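Local coordinates for protein phist (Plasmodium falciparum, PDB 4JLE) that binds the virulence factor PfEMP1, probably at that protein's cytoplasmic ATS domain, and travels with it to knobs on the surface of the infected red cell, at the interface of chains A and B. Sequence-based numbering; all coordinates share one arbitrary frame. Chains: chain A/B, Phist.

The interface of chains A and B. Residues chain A 51, 95, 98-99, 102; chain B 96, 127, 131.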
# COMPACT_ATOMS: atom_id res chain seq x y z
N GLU A 51 -0.18 12.40 -9.50
CA GLU A 51 0.35 12.30 -8.14
C GLU A 51 1.52 11.31 -8.07
O GLU A 51 2.45 11.54 -7.31
CB GLU A 51 -0.75 11.96 -7.14
CG GLU A 51 -1.91 12.96 -7.12
CD GLU A 51 -1.71 14.46 -6.93
OE1 GLU A 51 -0.55 14.91 -6.82
OE2 GLU A 51 -2.73 15.18 -6.91
N ALA A 95 3.25 6.01 0.25
CA ALA A 95 2.45 6.60 -0.84
C ALA A 95 1.24 5.73 -1.19
O ALA A 95 0.17 6.28 -1.51
CB ALA A 95 3.31 6.83 -2.07
N GLN A 98 -1.31 6.23 1.55
CA GLN A 98 -1.93 7.55 1.36
C GLN A 98 -3.00 7.47 0.26
O GLN A 98 -4.08 7.99 0.43
CB GLN A 98 -0.86 8.61 1.04
CG GLN A 98 -1.39 10.00 0.69
CD GLN A 98 -1.94 10.76 1.86
OE1 GLN A 98 -3.11 11.06 1.91
NE2 GLN A 98 -1.14 11.10 2.84
N GLU A 99 -2.70 6.81 -0.86
CA GLU A 99 -3.66 6.66 -1.93
C GLU A 99 -4.88 5.85 -1.46
O GLU A 99 -6.00 6.24 -1.78
CB GLU A 99 -3.02 5.99 -3.15
CG GLU A 99 -3.90 6.09 -4.39
CD GLU A 99 -3.59 5.11 -5.50
OE1 GLU A 99 -2.42 4.67 -5.60
OE2 GLU A 99 -4.51 4.79 -6.28
N LEU A 102 -7.12 8.03 0.64
CA LEU A 102 -7.79 9.01 -0.21
C LEU A 102 -8.84 8.35 -1.12
O LEU A 102 -9.84 9.01 -1.45
CB LEU A 102 -6.79 9.83 -1.03
CG LEU A 102 -5.87 10.75 -0.20
CD1 LEU A 102 -4.70 11.29 -1.06
CD2 LEU A 102 -6.64 11.87 0.49
N LEU B 96 -3.62 -3.15 -2.63
CA LEU B 96 -4.16 -1.80 -2.87
C LEU B 96 -4.89 -1.79 -4.18
O LEU B 96 -5.99 -1.25 -4.25
CB LEU B 96 -3.09 -0.68 -2.85
CG LEU B 96 -3.46 0.66 -3.60
CD1 LEU B 96 -4.43 1.49 -2.79
CD2 LEU B 96 -2.23 1.52 -3.91
N VAL B 127 -8.31 15.84 -2.18
CA VAL B 127 -7.33 14.83 -2.57
C VAL B 127 -6.02 15.53 -3.04
O VAL B 127 -4.94 15.14 -2.58
CB VAL B 127 -7.94 13.90 -3.65
CG1 VAL B 127 -6.86 13.12 -4.42
CG2 VAL B 127 -8.95 12.95 -3.03
N TRP B 131 -2.34 15.47 -1.13
CA TRP B 131 -1.15 14.98 -1.81
C TRP B 131 0.01 15.98 -1.74
O TRP B 131 1.16 15.55 -1.66
CB TRP B 131 -1.46 14.66 -3.26
CG TRP B 131 -1.97 13.27 -3.46
CD1 TRP B 131 -3.14 12.91 -4.06
CD2 TRP B 131 -1.28 12.04 -3.14
NE1 TRP B 131 -3.19 11.55 -4.20
CE2 TRP B 131 -2.09 10.99 -3.60
CE3 TRP B 131 -0.06 11.73 -2.49
CZ2 TRP B 131 -1.70 9.64 -3.46
CZ3 TRP B 131 0.33 10.41 -2.36
CH2 TRP B 131 -0.48 9.38 -2.84
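B:Trp131, on helix 117-163 of chain B, pushes its indole between two helices of chain A, so that A:Glu51 of helix 37-72 lies against one face and A:Gln98 and A:Leu102 of helix 77-110 lie against the other. The contact is one patch of a two-fold symmetric interface between two PHIST domains, each built around a three-helix bundle, and its twin recurs with the chains exchanged; whether this pairing persists outside the crystal the structure alone does not show.

The main theme is CH-pi packing on both indole faces. A:Glu51 brings its methylene CG over the five-membered ring, 3.6 Å from the centroid. Its chain bends at chi2, which lays the carboxylate back along the pyrrole end, its plane inclined 25° to the indole. Carboxylate OE1 of A:Glu51 comes to 3.7 Å from CB of B:Trp131. Across the indole, the methyl CD1 of A:Leu102 also sits over the five-membered ring, and that ring is thereby clamped between a glutamate methylene and a leucine methyl. The six-membered ring takes CG of A:Gln98 on the same face as the leucine, 3.8 Å from its centroid. A:Gln98 meets the benzene rim with its aliphatic stem, because chi1 of 174° swings CG away from the backbone N. Its amide plane is inclined 57° to the indole.

At the benzene end of the indole, the carbonyl O of A:Ala95 approaches CH2 of B:Trp131 at 3.4 Å, and A:Glu99 places CA and CB near CZ2. Beyond CG, A:Glu99 runs extended towards helix 77-110 of chain B, where it crosses B:Leu96 at about a right angle, with carboxylate OE1 of A:Glu99 3.6 Å from methyl CD2 of B:Leu96. A looser contact lies at the five-membered-ring end: one turn before the tryptophan, the backbone O of B:Val127 is 4.1 Å from CD1 of A:Leu102.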